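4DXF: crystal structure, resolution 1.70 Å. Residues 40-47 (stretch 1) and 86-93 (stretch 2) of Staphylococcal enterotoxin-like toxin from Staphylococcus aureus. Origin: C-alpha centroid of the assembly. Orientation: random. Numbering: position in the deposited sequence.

Stretch 1 40-47: KWTTIRFM
Stretch 2 (86-93) NYNLEKYS

The contact between the two stretches is built from side chains around two aromatic rings, F46 and Y87, and no hydrogen bond crosses it. F46 is buried, its CA-to-CB bond points toward stretch 2, and chi1 of -62° (m) with chi2 of -80° sets its ring edge against the face of Y87. The evidence for an edge-to-face pair is direct: the centroids lie 5.4 Å apart, the planes meet at 84°, and F46 CZ is 4.0 Å from Y87 CG. Y87 answers with nearly the same rotamer, chi1 -59° (m) and chi2 -82°, and its CA-to-CB bond also points toward its partner stretch.

One face of F46 is covered by L89 (m, t; chi1 -65°, chi2 175°). L89 CD1 stands 4.0 Å from the centroid of the F46 ring, 25° off the ring normal, a CH-pi arrangement in which F46 CZ to L89 CD1 is 3.7 Å. A branched aliphatic side chain suits this place, because a methyl group can sit over the ring. Y92 meets F46 edge to edge, with F46 CE1 3.7 Å from Y92 CE2; its CA-to-CB bond runs sideways, but chi1 of 166° (t) and chi2 of -89° bring the ring end closer.

Farther out, W41 (chi1 55°, p; chi2 -88°) also starts sideways and reaches in with its six-membered ring. W41 CH2 lies 4.1 Å from L89 CD2 and 4.4 Å from Y87 CB, while Y87 O is near the indole plane, 4.2 Å from W41 CH2.

Y87 also meets I44, T42 and T43 of stretch 1, and it loses 98 Å² to that stretch out of 310 Å² buried over both sides. I44 (p, t) points toward it, with I44 CG1 3.9 Å from Y87 CZ and 3.5 Å from Y87 OH. At the ring edge, T42 CG2 approaches Y87 CE1 to 3.7 Å and T43 OG1 to 3.8 Å from the same Y87 CE1. T42 (m) presents its methyl to the ring while its hydroxyl, T42 OG1, donates to W41 O at 2.7 Å. K40 NZ donates to T42 O at 2.6 Å, a bond within stretch 1; K40 does not touch stretch 2.

In stretch 1 the backbone is mostly extended, broken by W41 (-132/2) and T43 (-74/-7); stretch 2 turns through N86 (-100/16), Y87 (-108/8) and N88 (52/44), is extended at L89 (-107/135), turns again at E90 (-71/-39), and extends from K91 (-130/102) into the strand. Residues 46-47 and 92-93 are strand. The register pairs T42 with Y87, CA to CA 8.3 Å, and F46 with Y92, CA to CA 9.2 Å, so the chains run in the same sense, separated by side chains.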

# COMPACT_ATOMS: atom_id res chain seq x y z
N LYS A 40 -7.00 10.64 22.48
CA LYS A 40 -7.56 9.27 22.20
C LYS A 40 -9.05 9.13 22.60
O LYS A 40 -9.46 9.55 23.68
CB LYS A 40 -6.71 8.20 22.89
CG LYS A 40 -7.12 6.72 22.67
CD LYS A 40 -6.10 5.85 23.42
CE LYS A 40 -6.71 4.54 23.91
NZ LYS A 40 -6.84 3.58 22.77
N TRP A 41 -9.86 8.57 21.72
CA TRP A 41 -11.28 8.42 22.04
C TRP A 41 -11.83 7.01 21.75
O TRP A 41 -13.02 6.77 21.92
CB TRP A 41 -12.15 9.47 21.33
CG TRP A 41 -11.96 9.47 19.83
CD1 TRP A 41 -11.02 10.18 19.13
CD2 TRP A 41 -12.72 8.73 18.86
NE1 TRP A 41 -11.15 9.92 17.77
CE2 TRP A 41 -12.18 9.04 17.58
CE3 TRP A 41 -13.82 7.85 18.93
CZ2 TRP A 41 -12.70 8.49 16.39
CZ3 TRP A 41 -14.32 7.29 17.76
CH2 TRP A 41 -13.76 7.62 16.50
N THR A 42 -10.96 6.10 21.29
CA THR A 42 -11.36 4.70 21.12
C THR A 42 -10.20 3.77 21.27
O THR A 42 -9.19 4.08 21.89
CB THR A 42 -12.15 4.40 19.80
OG1 THR A 42 -13.41 5.06 19.83
CG2 THR A 42 -12.46 2.92 19.66
N THR A 43 -10.36 2.59 20.71
CA THR A 43 -9.38 1.55 20.88
C THR A 43 -8.16 1.86 20.04
O THR A 43 -7.14 1.17 20.13
CB THR A 43 -10.00 0.17 20.58
OG1 THR A 43 -10.77 0.24 19.37
CG2 THR A 43 -10.93 -0.24 21.76
N ILE A 44 -8.24 2.91 19.21
CA ILE A 44 -7.03 3.41 18.52
C ILE A 44 -7.11 4.88 18.26
O ILE A 44 -8.16 5.49 18.35
CB ILE A 44 -6.67 2.68 17.18
CG1 ILE A 44 -7.79 2.85 16.16
CG2 ILE A 44 -6.20 1.19 17.46
CD1 ILE A 44 -7.38 2.37 14.79
N ARG A 45 -5.97 5.39 17.86
CA ARG A 45 -5.78 6.80 17.59
C ARG A 45 -5.72 7.03 16.07
O ARG A 45 -5.46 6.08 15.29
CB ARG A 45 -4.47 7.20 18.23
CG ARG A 45 -4.62 7.18 19.80
CD ARG A 45 -3.30 7.28 20.42
NE ARG A 45 -2.59 8.54 20.15
CZ ARG A 45 -1.41 8.64 19.50
NH1 ARG A 45 -0.79 7.56 18.98
NH2 ARG A 45 -0.86 9.84 19.34
N PHE A 46 -5.98 8.29 15.70
CA PHE A 46 -6.12 8.72 14.31
C PHE A 46 -5.26 9.94 14.09
O PHE A 46 -5.06 10.75 14.99
CB PHE A 46 -7.54 9.03 13.93
CG PHE A 46 -8.48 7.82 14.04
CD1 PHE A 46 -8.51 6.85 13.04
CD2 PHE A 46 -9.28 7.65 15.16
CE1 PHE A 46 -9.33 5.70 13.13
CE2 PHE A 46 -10.12 6.51 15.28
CZ PHE A 46 -10.14 5.56 14.25
N MET A 47 -4.71 10.02 12.90
CA MET A 47 -4.13 11.27 12.38
C MET A 47 -5.17 11.89 11.44
O MET A 47 -5.60 11.26 10.45
CB MET A 47 -2.78 10.98 11.64
CG MET A 47 -2.21 12.35 11.04
SD MET A 47 -0.68 12.17 10.23
CE MET A 47 0.46 11.89 11.51
N ASN A 86 -15.61 0.13 11.61
CA ASN A 86 -16.46 -0.09 12.79
C ASN A 86 -16.41 1.09 13.76
O ASN A 86 -16.79 0.95 14.95
CB ASN A 86 -15.98 -1.32 13.55
CG ASN A 86 -16.09 -2.59 12.74
OD1 ASN A 86 -15.14 -3.36 12.62
ND2 ASN A 86 -17.25 -2.81 12.15
N TYR A 87 -15.91 2.23 13.28
CA TYR A 87 -15.76 3.38 14.15
C TYR A 87 -16.77 4.44 13.80
O TYR A 87 -16.70 5.56 14.33
CB TYR A 87 -14.33 3.97 14.07
CG TYR A 87 -13.23 3.02 14.44
CD1 TYR A 87 -12.89 2.80 15.77
CD2 TYR A 87 -12.51 2.33 13.45
CE1 TYR A 87 -11.87 1.91 16.13
CE2 TYR A 87 -11.47 1.45 13.81
CZ TYR A 87 -11.18 1.23 15.16
OH TYR A 87 -10.15 0.36 15.51
N ASN A 88 -17.69 4.09 12.92
CA ASN A 88 -18.66 5.03 12.34
C ASN A 88 -18.00 6.30 11.75
O ASN A 88 -18.48 7.42 11.92
CB ASN A 88 -19.81 5.34 13.33
CG ASN A 88 -21.08 5.88 12.63
OD1 ASN A 88 -21.51 5.35 11.59
ND2 ASN A 88 -21.67 6.94 13.20
N LEU A 89 -16.90 6.13 11.01
CA LEU A 89 -16.21 7.30 10.40
C LEU A 89 -16.44 7.38 8.91
O LEU A 89 -16.38 6.36 8.23
CB LEU A 89 -14.74 7.20 10.69
CG LEU A 89 -14.37 7.31 12.16
CD1 LEU A 89 -12.88 7.06 12.30
CD2 LEU A 89 -14.79 8.72 12.74
N GLU A 90 -16.74 8.57 8.40
CA GLU A 90 -17.11 8.71 7.01
C GLU A 90 -15.90 8.47 6.04
O GLU A 90 -16.04 7.91 4.92
CB GLU A 90 -17.69 10.10 6.84
CG GLU A 90 -18.25 10.47 5.47
CD GLU A 90 -18.69 11.96 5.38
OE1 GLU A 90 -18.58 12.70 6.42
OE2 GLU A 90 -19.13 12.37 4.27
N LYS A 91 -14.76 8.98 6.47
CA LYS A 91 -13.50 8.99 5.68
C LYS A 91 -12.41 8.43 6.53
O LYS A 91 -11.85 9.07 7.43
CB LYS A 91 -13.18 10.43 5.22
CG LYS A 91 -14.26 11.05 4.47
CD LYS A 91 -14.34 10.56 3.01
CE LYS A 91 -15.36 11.33 2.23
NZ LYS A 91 -15.42 10.83 0.83
N TYR A 92 -12.09 7.18 6.25
CA TYR A 92 -11.26 6.42 7.05
C TYR A 92 -10.39 5.62 6.11
O TYR A 92 -10.89 5.10 5.08
CB TYR A 92 -12.18 5.47 7.87
CG TYR A 92 -11.50 4.36 8.54
CD1 TYR A 92 -11.32 3.13 7.86
CD2 TYR A 92 -11.10 4.44 9.87
CE1 TYR A 92 -10.68 2.04 8.48
CE2 TYR A 92 -10.42 3.37 10.47
CZ TYR A 92 -10.26 2.16 9.76
OH TYR A 92 -9.67 1.10 10.39
N SER A 93 -9.13 5.51 6.50
CA SER A 93 -8.04 4.78 5.87
C SER A 93 -6.99 4.31 6.88
O SER A 93 -6.84 4.84 8.02
CB SER A 93 -7.47 5.60 4.68
OG SER A 93 -6.46 4.91 4.03